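Local structure of foldase protein PrsA (Streptococcus pneumoniae, 5TVL) at residues Q37-K42 against K251-A256; S46-K51 against Q85-K90; A95-A100 against V233-K238; K111-Y116 against E228-V233; T117-A122 against T168-S173. The protein catalyses the cis-trans isomerisation of peptidyl-prolyl bonds and probably assists the folding of secreted proteins outside the cell after their translocation. All coordinates share one frame; numbering follows the deposited sequence.

Contact 1 of 5, residues Q37-K42 against K251-A256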
# COMPACT_ATOMS: atom_id res chain seq x y z
N GLN A 37 -5.73 -5.89 -23.72
CA GLN A 37 -6.86 -6.83 -23.71
C GLN A 37 -6.67 -7.99 -24.68
O GLN A 37 -6.88 -9.14 -24.29
CB GLN A 37 -8.18 -6.13 -24.04
CG GLN A 37 -9.32 -7.09 -24.35
CD GLN A 37 -10.69 -6.46 -24.23
OE1 GLN A 37 -11.62 -7.09 -23.72
NE2 GLN A 37 -10.83 -5.23 -24.70
N LYS A 38 -6.30 -7.69 -25.92
CA LYS A 38 -6.14 -8.71 -26.97
C LYS A 38 -5.03 -9.72 -26.68
O LYS A 38 -5.20 -10.92 -26.92
CB LYS A 38 -5.91 -8.07 -28.35
CG LYS A 38 -7.18 -7.63 -29.05
CD LYS A 38 -6.92 -7.33 -30.51
CE LYS A 38 -8.19 -6.89 -31.23
NZ LYS A 38 -9.15 -8.00 -31.45
N VAL A 39 -3.89 -9.24 -26.19
CA VAL A 39 -2.75 -10.10 -25.87
C VAL A 39 -3.05 -11.00 -24.67
O VAL A 39 -2.78 -12.20 -24.71
CB VAL A 39 -1.46 -9.27 -25.64
CG1 VAL A 39 -0.32 -10.14 -25.13
CG2 VAL A 39 -1.04 -8.57 -26.93
N PHE A 40 -3.61 -10.42 -23.61
CA PHE A 40 -3.93 -11.17 -22.39
C PHE A 40 -5.10 -12.13 -22.55
O PHE A 40 -5.19 -13.12 -21.82
CB PHE A 40 -4.13 -10.24 -21.18
CG PHE A 40 -2.84 -9.85 -20.50
CD1 PHE A 40 -2.02 -8.86 -21.04
CD2 PHE A 40 -2.42 -10.50 -19.34
CE1 PHE A 40 -0.82 -8.52 -20.43
CE2 PHE A 40 -1.23 -10.16 -18.72
CZ PHE A 40 -0.43 -9.17 -19.26
N GLU A 41 -5.99 -11.85 -23.51
CA GLU A 41 -7.05 -12.79 -23.88
C GLU A 41 -6.48 -14.00 -24.63
O GLU A 41 -6.85 -15.14 -24.34
CB GLU A 41 -8.12 -12.10 -24.73
CG GLU A 41 -9.39 -12.91 -24.93
CD GLU A 41 -10.11 -13.21 -23.62
OE1 GLU A 41 -10.21 -12.30 -22.77
OE2 GLU A 41 -10.56 -14.36 -23.45
N LYS A 42 -5.59 -13.75 -25.58
CA LYS A 42 -4.95 -14.81 -26.37
C LYS A 42 -4.18 -15.79 -25.48
O LYS A 42 -4.28 -17.00 -25.65
CB LYS A 42 -4.01 -14.22 -27.43
CG LYS A 42 -3.57 -15.17 -28.54
CD LYS A 42 -4.68 -15.41 -29.55
CE LYS A 42 -4.35 -16.54 -30.52
NZ LYS A 42 -3.25 -16.18 -31.46
N LYS A 251 6.41 -7.41 -20.55
CA LYS A 251 6.94 -8.70 -21.01
C LYS A 251 5.96 -9.38 -21.96
O LYS A 251 6.35 -9.83 -23.04
CB LYS A 251 7.25 -9.64 -19.84
CG LYS A 251 8.49 -9.26 -19.05
CD LYS A 251 9.78 -9.71 -19.73
CE LYS A 251 11.00 -9.35 -18.90
NZ LYS A 251 12.26 -9.87 -19.48
N GLU A 252 4.69 -9.43 -21.56
CA GLU A 252 3.65 -10.08 -22.36
C GLU A 252 3.41 -9.36 -23.70
O GLU A 252 3.21 -10.01 -24.73
CB GLU A 252 2.34 -10.20 -21.56
CG GLU A 252 1.45 -11.35 -22.01
CD GLU A 252 2.11 -12.71 -21.80
OE1 GLU A 252 2.21 -13.16 -20.65
OE2 GLU A 252 2.55 -13.31 -22.81
N LEU A 253 3.44 -8.02 -23.68
CA LEU A 253 3.33 -7.22 -24.91
C LEU A 253 4.54 -7.41 -25.83
O LEU A 253 4.38 -7.49 -27.04
CB LEU A 253 3.13 -5.74 -24.57
CG LEU A 253 1.80 -5.38 -23.90
CD1 LEU A 253 1.89 -4.03 -23.20
CD2 LEU A 253 0.65 -5.36 -24.90
N GLN A 254 5.74 -7.49 -25.25
CA GLN A 254 6.97 -7.82 -26.00
C GLN A 254 6.91 -9.20 -26.66
O GLN A 254 7.45 -9.38 -27.76
CB GLN A 254 8.21 -7.75 -25.09
CG GLN A 254 8.73 -6.35 -24.82
CD GLN A 254 9.69 -6.29 -23.64
OE1 GLN A 254 10.37 -7.27 -23.33
NE2 GLN A 254 9.74 -5.14 -22.98
N ALA A 255 6.28 -10.16 -25.98
CA ALA A 255 6.10 -11.52 -26.51
C ALA A 255 5.13 -11.58 -27.69
O ALA A 255 5.27 -12.44 -28.57
CB ALA A 255 5.63 -12.45 -25.40
N ALA A 256 4.15 -10.68 -27.72
CA ALA A 256 3.20 -10.58 -28.83
C ALA A 256 3.82 -10.02 -30.12
O ALA A 256 3.22 -10.17 -31.19
CB ALA A 256 2.00 -9.73 -28.43
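Val-39 divides its methyls, CG1 going to Glu-252 and CG2 to Ala-256 and Leu-253. CG1, anti to the backbone N (chi1 172°), lies 3.8 Å from Glu-252 CG and 3.6 Å from Glu-252 O. CG2, beside the backbone N, turns the other way and meets Ala-256 CB at 3.6 Å and, more loosely, Leu-253 CD2 at 4.2 Å; the Leu-253 side chain crosses Val-39 at about a right angle. The next residue, Phe-40, offers one face of its ring: Glu-252 CG stands over it toward the rim, 4.2 Å from the centroid, as a CH-pi contact, while Glu-252 CB approaches the ring tip, CZ, at 3.7 Å. The two short helical segments cross almost perpendicularly, at 84°, with axes 9.9 Å apart, so helix 25-44 and helix 242-255 join regions near the two ends of the chain, as in PrsA-like foldases whose N- and C-terminal parts build one helical domain. Of its side chain, Glu-252 gives the aliphatic stem, CB and CG. The bend at chi2 (63°) leads its carboxylate off, nearly perpendicular to the Phe-40 ring, and OE1 is hydrogen-bonded to Tyr-44 OH. Met-7 of a second subunit packs on Val-39.

Contact 2 of 5, residues S46-K51 against Q85-K90; sequences SELDDK and QIRTSK
An extended link at Leu-48 and Asp-49, leading into helix 50-64, runs past the side of helix 79-102 at residues 85-90, with the CA atoms of Leu-48 and Lys-90 nearest at 7.9 Å. Leu-48 carries the apolar part. Its CG is anti to the backbone N (chi1 -175°), which sends CD2 onto the helix, 3.6 Å from Lys-90 CB and equally near Arg-87 O. Arg-87 slides past Leu-48 in the opposite direction, extended from CG to NE, so that its guanidinium comes up against the loop backbone. There Leu-48 O lies at the edge, in plane, 3.6 Å from Arg-87 NH1, without forming a hydrogen bond. Asp-50 reaches the same nitrogen obliquely: OD1 is 3.5 Å from Arg-87 NH1, a salt bridge of charges alone, since the oxygen sits well out of the guanidinium plane. Lys-90 lends its CB here and carries its amine off to Thr-56 OG1 of helix 50-64. The stronger hold on Arg-87 comes from Glu-41 of helix 25-44, which is paired with NE. One guanidinium thus lies between the carboxylates of Glu-41 and Asp-50; the poorly ordered, exposed Asp-50 contributes probably a loose, undirected electrostatic attraction at the surface, while Leu-48 supplies the apolar packing.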
# COMPACT_ATOMS: atom_id res chain seq x y z
N SER A 46 -8.63 -18.54 -21.87
CA SER A 46 -9.21 -19.87 -21.61
C SER A 46 -9.27 -20.28 -20.13
O SER A 46 -10.19 -21.00 -19.73
CB SER A 46 -8.44 -20.94 -22.40
OG SER A 46 -7.04 -20.78 -22.23
N GLU A 47 -8.30 -19.81 -19.34
CA GLU A 47 -8.24 -20.14 -17.91
C GLU A 47 -9.33 -19.47 -17.07
O GLU A 47 -9.68 -19.99 -16.01
CB GLU A 47 -6.88 -19.76 -17.32
CG GLU A 47 -5.71 -20.48 -17.96
CD GLU A 47 -4.40 -20.24 -17.24
OE1 GLU A 47 -3.46 -19.73 -17.88
OE2 GLU A 47 -4.32 -20.54 -16.03
N LEU A 48 -9.84 -18.34 -17.54
CA LEU A 48 -10.77 -17.52 -16.75
C LEU A 48 -12.22 -17.87 -17.05
O LEU A 48 -12.65 -17.83 -18.21
CB LEU A 48 -10.51 -16.03 -17.01
CG LEU A 48 -11.30 -15.02 -16.17
CD1 LEU A 48 -11.23 -15.31 -14.68
CD2 LEU A 48 -10.79 -13.62 -16.47
N ASP A 49 -12.96 -18.18 -15.99
CA ASP A 49 -14.39 -18.48 -16.07
C ASP A 49 -15.19 -17.18 -16.08
O ASP A 49 -14.81 -16.20 -15.43
CB ASP A 49 -14.79 -19.34 -14.86
CG ASP A 49 -16.18 -19.95 -14.99
OD1 ASP A 49 -16.68 -20.13 -16.12
OD2 ASP A 49 -16.78 -20.26 -13.94
N ASP A 50 -16.30 -17.16 -16.83
CA ASP A 50 -17.18 -15.98 -16.90
C ASP A 50 -18.01 -15.72 -15.64
O ASP A 50 -18.53 -14.62 -15.47
CB ASP A 50 -18.11 -16.07 -18.12
CG ASP A 50 -17.38 -15.86 -19.43
OD1 ASP A 50 -16.82 -14.76 -19.63
OD2 ASP A 50 -17.36 -16.79 -20.25
N LYS A 51 -18.15 -16.72 -14.77
CA LYS A 51 -18.90 -16.58 -13.51
C LYS A 51 -18.29 -15.55 -12.56
O LYS A 51 -19.01 -14.75 -11.97
CB LYS A 51 -19.03 -17.94 -12.80
CG LYS A 51 -19.96 -17.94 -11.59
CD LYS A 51 -20.32 -19.35 -11.16
CE LYS A 51 -21.13 -19.36 -9.88
NZ LYS A 51 -22.46 -18.70 -10.04
N GLN A 85 -13.28 -4.91 -19.42
CA GLN A 85 -12.19 -4.34 -18.62
C GLN A 85 -11.90 -5.15 -17.35
O GLN A 85 -10.74 -5.38 -17.01
CB GLN A 85 -12.50 -2.89 -18.23
CG GLN A 85 -11.35 -2.14 -17.57
CD GLN A 85 -11.66 -0.66 -17.40
OE1 GLN A 85 -12.78 -0.28 -17.07
NE2 GLN A 85 -10.66 0.18 -17.64
N ILE A 86 -12.96 -5.56 -16.65
CA ILE A 86 -12.85 -6.40 -15.45
C ILE A 86 -12.17 -7.73 -15.80
O ILE A 86 -11.27 -8.17 -15.09
CB ILE A 86 -14.23 -6.68 -14.81
CG1 ILE A 86 -14.84 -5.39 -14.25
CG2 ILE A 86 -14.11 -7.71 -13.68
CD1 ILE A 86 -16.33 -5.47 -14.00
N ARG A 87 -12.63 -8.35 -16.89
CA ARG A 87 -12.01 -9.57 -17.43
C ARG A 87 -10.51 -9.40 -17.70
O ARG A 87 -9.71 -10.25 -17.32
CB ARG A 87 -12.75 -10.00 -18.70
CG ARG A 87 -12.23 -11.28 -19.33
CD ARG A 87 -13.17 -11.82 -20.38
NE ARG A 87 -12.67 -13.08 -20.92
CZ ARG A 87 -12.75 -14.27 -20.32
NH1 ARG A 87 -13.33 -14.42 -19.13
NH2 ARG A 87 -12.24 -15.34 -20.93
N THR A 88 -10.14 -8.29 -18.35
CA THR A 88 -8.73 -7.99 -18.64
C THR A 88 -7.90 -7.87 -17.35
O THR A 88 -6.81 -8.44 -17.25
CB THR A 88 -8.59 -6.69 -19.45
OG1 THR A 88 -9.43 -6.76 -20.62
CG2 THR A 88 -7.14 -6.45 -19.88
N SER A 89 -8.43 -7.13 -16.37
CA SER A 89 -7.81 -6.99 -15.05
C SER A 89 -7.57 -8.34 -14.38
O SER A 89 -6.49 -8.59 -13.84
CB SER A 89 -8.69 -6.12 -14.14
OG SER A 89 -8.35 -6.30 -12.77
N LYS A 90 -8.58 -9.21 -14.43
CA LYS A 90 -8.46 -10.55 -13.89
C LYS A 90 -7.42 -11.40 -14.62
O LYS A 90 -6.71 -12.16 -13.99
CB LYS A 90 -9.82 -11.26 -13.87
CG LYS A 90 -10.75 -10.75 -12.78
CD LYS A 90 -11.99 -11.61 -12.65
CE LYS A 90 -13.07 -10.93 -11.82
NZ LYS A 90 -12.65 -10.66 -10.42

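Contact 3 of 5, residues A95-A100 against V233-K238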
# COMPACT_ATOMS: atom_id res chain seq x y z
N ALA A 95 -1.97 -13.65 -14.56
CA ALA A 95 -0.62 -13.76 -15.12
C ALA A 95 0.48 -13.34 -14.14
O ALA A 95 1.55 -13.96 -14.10
CB ALA A 95 -0.51 -12.94 -16.40
N VAL A 96 0.22 -12.30 -13.35
CA VAL A 96 1.17 -11.79 -12.35
C VAL A 96 1.39 -12.80 -11.20
O VAL A 96 2.49 -12.90 -10.66
CB VAL A 96 0.74 -10.39 -11.81
CG1 VAL A 96 1.58 -9.95 -10.61
CG2 VAL A 96 0.84 -9.35 -12.92
N LYS A 97 0.34 -13.53 -10.83
CA LYS A 97 0.45 -14.59 -9.82
C LYS A 97 1.35 -15.75 -10.27
O LYS A 97 2.10 -16.28 -9.46
CB LYS A 97 -0.94 -15.13 -9.44
CG LYS A 97 -0.99 -16.00 -8.19
CD LYS A 97 -2.39 -16.54 -7.97
CE LYS A 97 -2.47 -17.53 -6.81
NZ LYS A 97 -2.53 -16.86 -5.49
N LYS A 98 1.29 -16.12 -11.55
CA LYS A 98 2.13 -17.20 -12.10
C LYS A 98 3.62 -16.88 -12.07
O LYS A 98 4.43 -17.72 -11.67
CB LYS A 98 1.75 -17.53 -13.55
CG LYS A 98 0.43 -18.26 -13.70
CD LYS A 98 0.31 -18.86 -15.09
CE LYS A 98 -1.04 -19.51 -15.31
NZ LYS A 98 -1.16 -20.11 -16.67
N VAL A 99 3.98 -15.67 -12.52
CA VAL A 99 5.38 -15.26 -12.59
C VAL A 99 5.95 -15.03 -11.18
O VAL A 99 7.11 -15.35 -10.92
CB VAL A 99 5.59 -14.01 -13.50
CG1 VAL A 99 7.05 -13.57 -13.51
CG2 VAL A 99 5.13 -14.31 -14.92
N ALA A 100 5.12 -14.49 -10.28
CA ALA A 100 5.49 -14.34 -8.87
C ALA A 100 5.76 -15.70 -8.22
O ALA A 100 6.74 -15.85 -7.49
CB ALA A 100 4.41 -13.59 -8.11
N VAL A 233 1.52 -14.23 1.36
CA VAL A 233 1.99 -12.87 1.69
C VAL A 233 3.06 -12.35 0.72
O VAL A 233 3.10 -11.15 0.43
CB VAL A 233 2.50 -12.72 3.16
CG1 VAL A 233 1.38 -13.05 4.14
CG2 VAL A 233 3.75 -13.54 3.44
N ILE A 234 3.90 -13.25 0.22
CA ILE A 234 4.89 -12.90 -0.82
C ILE A 234 4.19 -12.63 -2.17
O ILE A 234 4.60 -11.72 -2.90
CB ILE A 234 5.98 -13.99 -0.98
CG1 ILE A 234 6.80 -14.10 0.31
CG2 ILE A 234 6.91 -13.69 -2.16
CD1 ILE A 234 7.61 -15.38 0.43
N LEU A 235 3.16 -13.41 -2.48
CA LEU A 235 2.43 -13.26 -3.75
C LEU A 235 1.55 -12.00 -3.78
O LEU A 235 1.58 -11.27 -4.76
CB LEU A 235 1.58 -14.50 -4.06
CG LEU A 235 2.34 -15.78 -4.44
CD1 LEU A 235 1.35 -16.94 -4.57
CD2 LEU A 235 3.14 -15.63 -5.73
N THR A 236 0.79 -11.77 -2.71
CA THR A 236 -0.06 -10.57 -2.62
C THR A 236 0.74 -9.26 -2.57
O THR A 236 0.22 -8.21 -2.95
CB THR A 236 -1.02 -10.62 -1.41
OG1 THR A 236 -0.29 -10.95 -0.22
CG2 THR A 236 -2.11 -11.66 -1.63
N GLN A 237 1.99 -9.32 -2.10
CA GLN A 237 2.91 -8.18 -2.16
C GLN A 237 3.21 -7.83 -3.62
O GLN A 237 3.05 -6.68 -4.03
CB GLN A 237 4.22 -8.49 -1.42
CG GLN A 237 5.22 -7.35 -1.34
CD GLN A 237 6.62 -7.83 -0.98
OE1 GLN A 237 7.58 -7.57 -1.70
NE2 GLN A 237 6.72 -8.57 0.12
N LYS A 238 3.65 -8.83 -4.39
CA LYS A 238 3.94 -8.67 -5.82
C LYS A 238 2.70 -8.30 -6.64
O LYS A 238 2.81 -7.59 -7.64
CB LYS A 238 4.56 -9.95 -6.39
CG LYS A 238 5.94 -10.30 -5.84
CD LYS A 238 7.02 -9.39 -6.40
CE LYS A 238 8.41 -9.87 -6.02
NZ LYS A 238 8.85 -11.05 -6.83
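No aromatic ring or other flat side-chain group takes part between these two helical segments, so there is no face or edge to fill; the nearby ring is that of Phe-244 on helix 242-255, which Lys-238 meets in a cation-pi contact and on which Val-96 packs. The contact itself is carried by aliphatic groups. Ala-100 points its CB at the other helix, where it touches Leu-235 CD2 at 3.4 Å and lies 4.0 Å from Lys-238 CB. Leu-235, with CG anti to the carbonyl carbon (chi1 -70°), sends its two methyls to different partners: CD2 to Ala-100 and, 3.9 Å off, to Lys-97 O, and CD1 to the tip of Lys-97, whose NZ lies 4.0 Å away. Lys-97 crosses Leu-235 at about a right angle, its chain long and straight until the bend at chi4; it is the NZ end of this exposed lysine that reaches the leucine. The buried Val-96 brings CG1 within 4.0 Å of Lys-238 O. Gln-237 OE1, which takes no part across the two segments, is hydrogen-bonded to Ser-242 OG of a third subunit. With axes 9.5 Å apart and an angle of 129°, this is an oblique helix-helix packing in which a small alanine receives a leucine; it fastens helix 79-102 to helix 227-239, two helices separated in sequence by the whole parvulin-type sheet.

Contact 4 of 5, residues K111-Y116 against E228-V233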
# COMPACT_ATOMS: atom_id res chain seq x y z
N LYS A 111 13.44 -15.36 4.44
CA LYS A 111 13.24 -14.01 4.97
C LYS A 111 11.83 -13.84 5.52
O LYS A 111 11.64 -13.28 6.60
CB LYS A 111 13.52 -12.97 3.88
CG LYS A 111 13.54 -11.52 4.34
CD LYS A 111 14.31 -10.65 3.36
CE LYS A 111 14.22 -9.17 3.71
NZ LYS A 111 12.93 -8.55 3.29
N ALA A 112 10.84 -14.34 4.78
CA ALA A 112 9.44 -14.35 5.23
C ALA A 112 9.24 -15.22 6.47
O ALA A 112 8.58 -14.81 7.42
CB ALA A 112 8.52 -14.81 4.11
N PHE A 113 9.82 -16.42 6.46
CA PHE A 113 9.77 -17.33 7.61
C PHE A 113 10.38 -16.70 8.87
O PHE A 113 9.85 -16.88 9.97
CB PHE A 113 10.47 -18.66 7.26
CG PHE A 113 10.50 -19.68 8.38
CD1 PHE A 113 9.37 -19.92 9.17
CD2 PHE A 113 11.65 -20.43 8.62
CE1 PHE A 113 9.41 -20.87 10.18
CE2 PHE A 113 11.69 -21.38 9.63
CZ PHE A 113 10.57 -21.60 10.41
N ASP A 114 11.47 -15.96 8.70
CA ASP A 114 12.14 -15.25 9.80
C ASP A 114 11.25 -14.16 10.40
O ASP A 114 11.07 -14.09 11.62
CB ASP A 114 13.47 -14.65 9.32
CG ASP A 114 14.30 -14.07 10.45
OD1 ASP A 114 14.64 -14.82 11.39
OD2 ASP A 114 14.63 -12.86 10.40
N GLU A 115 10.68 -13.32 9.54
CA GLU A 115 9.87 -12.16 9.96
C GLU A 115 8.45 -12.52 10.42
O GLU A 115 7.83 -11.75 11.15
CB GLU A 115 9.80 -11.13 8.82
CG GLU A 115 11.16 -10.52 8.46
CD GLU A 115 11.11 -9.64 7.22
OE1 GLU A 115 10.08 -8.96 6.99
OE2 GLU A 115 12.12 -9.61 6.48
N TYR A 116 7.95 -13.68 9.99
CA TYR A 116 6.59 -14.13 10.32
C TYR A 116 6.48 -14.57 11.78
O TYR A 116 7.36 -15.24 12.31
CB TYR A 116 6.18 -15.28 9.40
CG TYR A 116 4.83 -15.90 9.70
CD1 TYR A 116 3.65 -15.33 9.22
CD2 TYR A 116 4.73 -17.07 10.46
CE1 TYR A 116 2.41 -15.91 9.48
CE2 TYR A 116 3.50 -17.65 10.73
CZ TYR A 116 2.35 -17.07 10.24
OH TYR A 116 1.13 -17.65 10.52
N GLU A 228 2.36 -22.22 3.23
CA GLU A 228 1.21 -21.66 2.50
C GLU A 228 0.89 -20.22 2.89
O GLU A 228 0.62 -19.39 2.01
CB GLU A 228 -0.03 -22.54 2.69
CG GLU A 228 0.09 -23.93 2.05
CD GLU A 228 0.19 -23.87 0.54
OE1 GLU A 228 -0.74 -23.33 -0.10
OE2 GLU A 228 1.19 -24.37 -0.01
N LYS A 229 0.92 -19.92 4.19
CA LYS A 229 0.71 -18.55 4.67
C LYS A 229 1.85 -17.61 4.23
O LYS A 229 1.61 -16.44 3.93
CB LYS A 229 0.55 -18.51 6.19
CG LYS A 229 -0.76 -19.10 6.68
CD LYS A 229 -0.93 -18.88 8.18
CE LYS A 229 -2.35 -19.16 8.66
NZ LYS A 229 -2.67 -20.61 8.70
N LEU A 230 3.08 -18.14 4.19
CA LEU A 230 4.23 -17.38 3.69
C LEU A 230 4.19 -17.19 2.17
O LEU A 230 4.62 -16.17 1.66
CB LEU A 230 5.54 -18.06 4.08
CG LEU A 230 5.81 -18.17 5.59
CD1 LEU A 230 7.04 -19.03 5.84
CD2 LEU A 230 5.95 -16.80 6.23
N LYS A 231 3.67 -18.20 1.46
CA LYS A 231 3.48 -18.11 0.01
C LYS A 231 2.49 -17.00 -0.37
O LYS A 231 2.76 -16.23 -1.29
CB LYS A 231 3.01 -19.47 -0.55
CG LYS A 231 2.89 -19.54 -2.07
CD LYS A 231 2.80 -20.99 -2.53
CE LYS A 231 2.38 -21.12 -3.98
NZ LYS A 231 0.90 -21.14 -4.13
N THR A 232 1.37 -16.91 0.36
CA THR A 232 0.32 -15.91 0.05
C THR A 232 0.77 -14.46 0.29
O THR A 232 0.43 -13.58 -0.50
CB THR A 232 -0.98 -16.16 0.84
OG1 THR A 232 -0.70 -16.21 2.24
CG2 THR A 232 -1.65 -17.45 0.39
N VAL A 233 1.52 -14.23 1.36
CA VAL A 233 1.99 -12.87 1.69
C VAL A 233 3.06 -12.35 0.72
O VAL A 233 3.10 -11.15 0.43
CB VAL A 233 2.50 -12.72 3.16
CG1 VAL A 233 1.38 -13.05 4.14
CG2 VAL A 233 3.75 -13.54 3.44
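Lys-229 O is gripped twice from within its own helix: by Thr-232 OG1 at 2.9 Å, coming from above the carbonyl plane at a C=O...O angle of 112°, and weakly by Val-233 N at 3.4 Å. The first bond ties the threonine hydroxyl back to the preceding turn. Across the contact the forces are apolar and centre on Leu-230, whose CG is anti to the carbonyl carbon (chi1 -62°). CD1 lies 3.7 Å from Phe-113 CB and meets that ring obliquely. CD2 fits against Tyr-116 CB at 3.5 Å and Ala-112 CB at 3.9 Å, so one methyl bridges two side chains a turn apart; it also lies 3.5 Å from Ala-112 O. Here helix 106-115 ends: Tyr-116 is the first residue to leave helical geometry, and the chain then heads into the antiparallel sheet of the parvulin-type domain, with Leu-230 of helix 227-239 packed against Ala-112, Phe-113 and Tyr-116 at the helix end. Lys-219 NZ is hydrogen-bonded to Phe-113 O and Tyr-116 O and makes a cation-pi contact with the Phe-113 ring; its charge would suit this C-terminal helix end. Tyr-116, CG anti to the backbone N (chi1 176°), extends past Leu-230, its ring oblique to CD2, so that OH lies 3.4 Å from Lys-229 CD. The same hydroxyl forms a weak hydrogen bond with Asp-170 OD1.

Contact 5 of 5, residues T117-A122 against T168-S173; sequences TPDVTA and TFDSAS
Phe-169 lays one face of its ring under Val-120, whose CG2 stands over that face, offset toward the rim, 4.2 Å from the centroid as a CH-pi contact. Both lie in the antiparallel sheet of the parvulin-type isomerase domain, where 166-169, beside 120-127, is an outermost strand of the sheet within this chain. They form a hydrogen-bonded pair: Val-120 N reaches Phe-169 O at 3.1 Å, and Phe-169 N returns an equal bond to Val-120 O, in the carbonyl plane. Phe-169 CG is tucked over its own backbone, flanked by N and C (chi1 54°), and the ring turns onto Val-120 and against helix 178-186. Beyond the paired strands, ahead of 120-127 and after 166-169, the pairing continues through a side chain. Ser-171 OG accepts a nearly straight bond (173°) from Thr-117 N at 3.1 Å, and Ser-171 N gives one back to Thr-117 O at 3.2 Å, closing a small ring. Between these, Asp-119 and Asp-170 hold like-charged carboxylates close together, with planes 27° apart, which could raise the affinity of one for a proton. Thr-121 and Thr-168 form a non-hydrogen-bonded pair, their OG1 atoms meeting in a weak hydrogen bond of 3.5 Å.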
# COMPACT_ATOMS: atom_id res chain seq x y z
N THR A 117 5.36 -14.19 12.41
CA THR A 117 5.01 -14.59 13.77
C THR A 117 3.68 -15.35 13.69
O THR A 117 2.74 -14.85 13.08
CB THR A 117 4.85 -13.36 14.69
OG1 THR A 117 5.95 -12.46 14.49
CG2 THR A 117 4.80 -13.76 16.16
N PRO A 118 3.60 -16.55 14.31
CA PRO A 118 2.42 -17.40 14.12
C PRO A 118 1.17 -16.90 14.85
O PRO A 118 1.22 -15.89 15.56
CB PRO A 118 2.88 -18.74 14.70
CG PRO A 118 3.82 -18.36 15.78
CD PRO A 118 4.56 -17.15 15.26
N ASP A 119 0.06 -17.61 14.65
CA ASP A 119 -1.24 -17.22 15.22
C ASP A 119 -1.17 -17.03 16.73
O ASP A 119 -0.66 -17.89 17.44
CB ASP A 119 -2.35 -18.24 14.87
CG ASP A 119 -3.01 -17.96 13.52
OD1 ASP A 119 -3.39 -16.80 13.26
OD2 ASP A 119 -3.18 -18.91 12.73
N VAL A 120 -1.65 -15.89 17.20
CA VAL A 120 -1.85 -15.63 18.62
C VAL A 120 -3.31 -15.21 18.81
O VAL A 120 -3.87 -14.47 18.00
CB VAL A 120 -0.88 -14.56 19.18
CG1 VAL A 120 0.55 -14.87 18.76
CG2 VAL A 120 -1.25 -13.14 18.74
N THR A 121 -3.94 -15.73 19.86
CA THR A 121 -5.27 -15.29 20.26
C THR A 121 -5.10 -14.16 21.27
O THR A 121 -4.13 -14.12 22.03
CB THR A 121 -6.08 -16.44 20.89
OG1 THR A 121 -6.02 -17.59 20.03
CG2 THR A 121 -7.54 -16.04 21.07
N ALA A 122 -6.05 -13.23 21.25
CA ALA A 122 -6.03 -12.08 22.16
C ALA A 122 -7.39 -11.43 22.20
O ALA A 122 -8.24 -11.69 21.35
CB ALA A 122 -4.98 -11.07 21.71
N THR A 168 -8.10 -13.87 16.78
CA THR A 168 -6.87 -14.59 16.42
C THR A 168 -6.25 -13.90 15.20
O THR A 168 -6.97 -13.47 14.30
CB THR A 168 -7.18 -16.06 16.09
OG1 THR A 168 -7.85 -16.67 17.21
CG2 THR A 168 -5.91 -16.85 15.79
N PHE A 169 -4.92 -13.80 15.17
CA PHE A 169 -4.21 -13.18 14.03
C PHE A 169 -2.72 -13.55 13.92
O PHE A 169 -2.06 -13.85 14.91
CB PHE A 169 -4.36 -11.65 14.05
CG PHE A 169 -3.94 -10.99 15.35
CD1 PHE A 169 -4.86 -10.80 16.37
CD2 PHE A 169 -2.64 -10.54 15.53
CE1 PHE A 169 -4.49 -10.18 17.56
CE2 PHE A 169 -2.26 -9.92 16.72
CZ PHE A 169 -3.18 -9.74 17.73
N ASP A 170 -2.22 -13.53 12.68
CA ASP A 170 -0.79 -13.65 12.38
C ASP A 170 -0.15 -12.27 12.47
O ASP A 170 -0.82 -11.28 12.74
CB ASP A 170 -0.58 -14.16 10.95
CG ASP A 170 -1.14 -15.54 10.71
OD1 ASP A 170 -0.99 -16.41 11.59
OD2 ASP A 170 -1.70 -15.76 9.62
N SER A 171 1.16 -12.23 12.23
CA SER A 171 1.86 -10.98 11.91
C SER A 171 1.36 -10.38 10.59
O SER A 171 1.34 -9.16 10.44
CB SER A 171 3.36 -11.24 11.79
OG SER A 171 3.62 -12.24 10.82
N ALA A 172 0.99 -11.24 9.65
CA ALA A 172 0.51 -10.83 8.32
C ALA A 172 -0.96 -10.40 8.23
O ALA A 172 -1.43 -10.05 7.14
CB ALA A 172 0.77 -11.95 7.32
N SER A 173 -1.69 -10.42 9.35
CA SER A 173 -3.09 -9.97 9.36
C SER A 173 -3.23 -8.46 9.11
O SER A 173 -2.66 -7.65 9.84
CB SER A 173 -3.76 -10.33 10.69
OG SER A 173 -5.11 -9.90 10.72

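The contacts run through two regions of the elongated chain, with centres of contacts 1 and 5 about 40 Å apart on opposite sides of its centre. Contacts 1, 2 and 3 lie in the helical part: contacts 2 and 3 share helix 79-102, and Phe-40 of contact 1 packs on Ala-95 of contact 3. Contacts 3 and 4 share helix 227-239 and Val-233, their centres about 13 Å apart, and Val-233 also packs on Ala-172 of contact 5. Along the chain contacts 2 to 5 all fall between the two halves of contact 1, and contact 2 closes before contacts 3, 4 and 5 open. Helix 227-239 therefore connects the helical part with the parvulin-type sheet.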